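Local coordinates for protein N-formylglutamate amidohydrolase (Ralstonia eutropha, PDB 2Q7S) that binds a zinc ion and probably works as a metal-dependent hydrolase of the N-formylglutamate amidohydrolase family, at residues 39-44 with 48-53. Numbering follows the deposited sequence.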
ATOM      1  N   ALA A  39      15.391 -12.558 -10.054  1.00 26.99           N
ATOM      2  CA  ALA A  39      16.560 -13.432 -10.007  1.00 27.84           C
ATOM      3  C   ALA A  39      17.765 -12.711  -9.400  1.00 27.43           C
ATOM      4  O   ALA A  39      18.600 -13.326  -8.749  1.00 26.21           O
ATOM      5  CB  ALA A  39      16.883 -13.961 -11.422  1.00 27.03           C
ATOM      6  N   ASP A  40      17.851 -11.402  -9.589  1.00 28.16           N
ATOM      7  CA  ASP A  40      19.049 -10.647  -9.159  1.00 29.98           C
ATOM      8  C   ASP A  40      18.986 -10.121  -7.718  1.00 29.96           C
ATOM      9  O   ASP A  40      19.801  -9.284  -7.313  1.00 29.31           O
ATOM     10  CB  ASP A  40      19.346  -9.505 -10.136  1.00 29.09           C
ATOM     11  CG  ASP A  40      18.197  -8.498 -10.239  1.00 32.71           C
ATOM     12  OD1 ASP A  40      17.352  -8.422  -9.322  1.00 29.42           O
ATOM     13  OD2 ASP A  40      18.143  -7.786 -11.258  1.00 38.71           O
ATOM     14  N   PHE A  41      18.038 -10.635  -6.941  1.00 31.29           N
ATOM     15  CA  PHE A  41      17.900 -10.264  -5.534  1.00 31.40           C
ATOM     16  C   PHE A  41      19.249 -10.359  -4.817  1.00 30.72           C
ATOM     17  O   PHE A  41      19.687  -9.410  -4.182  1.00 30.77           O
ATOM     18  CB  PHE A  41      16.841 -11.168  -4.852  1.00 32.87           C
ATOM     19  CG  PHE A  41      16.057 -10.487  -3.759  1.00 32.45           C
ATOM     20  CD1 PHE A  41      16.692  -9.727  -2.789  1.00 27.32           C
ATOM     21  CD2 PHE A  41      14.675 -10.605  -3.711  1.00 36.19           C
ATOM     22  CE1 PHE A  41      15.989  -9.125  -1.791  1.00 30.97           C
ATOM     23  CE2 PHE A  41      13.948  -9.987  -2.707  1.00 40.86           C
ATOM     24  CZ  PHE A  41      14.614  -9.252  -1.741  1.00 39.52           C
ATOM     25  N   GLY A  42      19.918 -11.508  -4.930  1.00 32.65           N
ATOM     26  CA  GLY A  42      21.219 -11.706  -4.277  1.00 33.15           C
ATOM     27  C   GLY A  42      21.184 -11.610  -2.751  1.00 32.60           C
ATOM     28  O   GLY A  42      22.112 -11.075  -2.132  1.00 33.15           O
ATOM     29  N   ALA A  43      20.106 -12.125  -2.157  1.00 31.53           N
ATOM     30  CA  ALA A  43      19.940 -12.153  -0.710  1.00 30.68           C
ATOM     31  C   ALA A  43      20.646 -13.391  -0.158  1.00 30.85           C
ATOM     32  O   ALA A  43      20.871 -14.356  -0.895  1.00 30.92           O
ATOM     33  CB  ALA A  43      18.479 -12.200  -0.370  1.00 28.58           C
ATOM     34  N   VAL A  44      21.013 -13.361   1.123  1.00 31.20           N
ATOM     35  CA  VAL A  44      21.514 -14.573   1.805  1.00 31.47           C
ATOM     36  C   VAL A  44      20.419 -15.278   2.637  1.00 31.60           C
ATOM     37  O   VAL A  44      20.644 -16.355   3.185  1.00 30.58           O
ATOM     38  CB  VAL A  44      22.748 -14.267   2.684  1.00 30.63           C
ATOM     39  CG1 VAL A  44      23.881 -13.721   1.822  1.00 26.64           C
ATOM     40  CG2 VAL A  44      22.389 -13.293   3.802  1.00 30.99           C
ATOM     41  N   GLU A  48      11.386 -17.769   1.847  1.00 36.87           N
ATOM     42  CA  GLU A  48      10.388 -18.036   2.889  1.00 35.29           C
ATOM     43  C   GLU A  48      10.458 -17.059   4.070  1.00 32.20           C
ATOM     44  O   GLU A  48       9.451 -16.842   4.739  1.00 33.65           O
ATOM     45  CB  GLU A  48      10.516 -19.468   3.417  1.00 35.56           C
ATOM     46  CG  GLU A  48      11.942 -19.876   3.796  1.00 35.46           C
ATOM     47  CD  GLU A  48      11.997 -21.108   4.677  1.00 38.00           C
ATOM     48  OE1 GLU A  48      10.982 -21.840   4.737  1.00 35.57           O
ATOM     49  OE2 GLU A  48      13.069 -21.334   5.305  1.00 32.03           O
ATOM     50  N   ARG A  49      11.636 -16.494   4.333  1.00 27.46           N
ATOM     51  CA  ARG A  49      11.798 -15.490   5.383  1.00 26.92           C
ATOM     52  C   ARG A  49      11.364 -14.098   4.937  1.00 28.32           C
ATOM     53  O   ARG A  49      10.909 -13.295   5.754  1.00 31.00           O
ATOM     54  CB  ARG A  49      13.249 -15.445   5.830  1.00 26.01           C
ATOM     55  CG  ARG A  49      13.693 -16.717   6.512  1.00 30.76           C
ATOM     56  CD  ARG A  49      13.870 -16.500   8.002  1.00 36.31           C
ATOM     57  NE  ARG A  49      12.716 -15.841   8.644  1.00 38.82           N
ATOM     58  CZ  ARG A  49      12.806 -14.991   9.679  1.00 39.57           C
ATOM     59  NH1 ARG A  49      13.997 -14.645  10.203  1.00 32.09           N
ATOM     60  NH2 ARG A  49      11.698 -14.463  10.191  1.00 36.37           N
ATOM     61  N   LEU A  50      11.505 -13.838   3.637  1.00 28.45           N
ATOM     62  CA  LEU A  50      11.196 -12.539   3.003  1.00 28.62           C
ATOM     63  C   LEU A  50       9.692 -12.328   2.774  1.00 29.36           C
ATOM     64  O   LEU A  50       9.176 -11.213   2.915  1.00 29.13           O
ATOM     65  CB  LEU A  50      11.930 -12.459   1.662  1.00 28.74           C
ATOM     66  CG  LEU A  50      13.461 -12.565   1.742  1.00 31.17           C
ATOM     67  CD1 LEU A  50      14.114 -12.702   0.346  1.00 28.55           C
ATOM     68  CD2 LEU A  50      14.024 -11.375   2.502  1.00 26.34           C
ATOM     69  N   ARG A  51       9.003 -13.413   2.417  1.00 28.81           N
ATOM     70  CA  ARG A  51       7.567 -13.417   2.247  1.00 28.91           C
ATOM     71  C   ARG A  51       6.856 -12.733   3.441  1.00 31.81           C
ATOM     72  O   ARG A  51       5.741 -12.199   3.268  1.00 31.79           O
ATOM     73  CB  ARG A  51       7.057 -14.847   1.974  1.00 27.09           C
ATOM     74  CG  ARG A  51       7.483 -15.341   0.574  1.00 26.15           C
ATOM     75  CD  ARG A  51       6.827 -16.637   0.184  1.00 29.52           C
ATOM     76  NE  ARG A  51       5.346 -16.592   0.280  1.00 39.82           N
ATOM     77  CZ  ARG A  51       4.539 -16.026  -0.620  1.00 31.41           C
ATOM     78  NH1 ARG A  51       5.046 -15.443  -1.692  1.00 42.80           N
ATOM     79  NH2 ARG A  51       3.231 -16.011  -0.448  1.00 24.14           N
ATOM     80  N   GLY A  52       7.524 -12.701   4.608  1.00 28.76           N
ATOM     81  CA  GLY A  52       7.106 -11.891   5.760  1.00 27.09           C
ATOM     82  C   GLY A  52       6.496 -10.536   5.433  1.00 27.27           C
ATOM     83  O   GLY A  52       5.300 -10.351   5.645  1.00 29.82           O
ATOM     84  N   GLY A  53       7.297  -9.616   4.878  1.00 25.81           N
ATOM     85  CA  GLY A  53       6.893  -8.227   4.515  1.00 23.75           C
ATOM     86  C   GLY A  53       5.914  -8.037   3.360  1.00 19.95           C
ATOM     87  O   GLY A  53       5.626  -6.892   2.949  1.00 19.92           O
TER
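One face of the Phe41 ring is covered by a methyl group of Leu50, while Tyr81 packs against the same phenylalanine in an edge-to-face pairing of the two rings. The methyl is CD1, and it rests toward the outer end of the ring, with Leu50 CD1 lying 4.1 Å from Phe41 CZ and equally far from Phe41 CE2. Ala43 adds a smaller, looser touch: its CB is 4.5 Å from Leu50 CD1, so a single methyl serves both partners on the facing segment.

The example illustrates how a loop can fold back on the short helix that follows it through a few apolar groups alone, without a hydrogen bond joining the two segments. Leu50 and Phe41 reach toward each other from opposite directions. In Leu50, CG is anti to the carbonyl carbon (chi1 -60°) and CD1 continues outward anti to CA (chi2 171°), which carries that methyl forward across a wide backbone gap; the closest CA atoms, those of Ala43 and Leu50, are still 9.5 Å apart. Between the two contributors from 39-44, Gly42 takes a positive phi of 62°, a turn of the chain after which the CB of Ala43 again faces the helix. The interface is small, burying 92 Å² in total, yet Phe41 and Leu50 are themselves buried.

The hydroxyl of Tyr81 also shares a hydrogen bond with Asp40 OD1, and Tyr128 adds to the packing on Phe41. In the fold, 39-44 belongs to the loop that leaves strand 26-30 of the mixed sheet, and 48-53 includes most of helix 47-50. This connection runs between the zinc ligands His32 and Asp55, although the contact itself lies away from the metal, joining the loop after strand 26-30 to helix 47-50, which is followed by a 3-10 segment at 51-53.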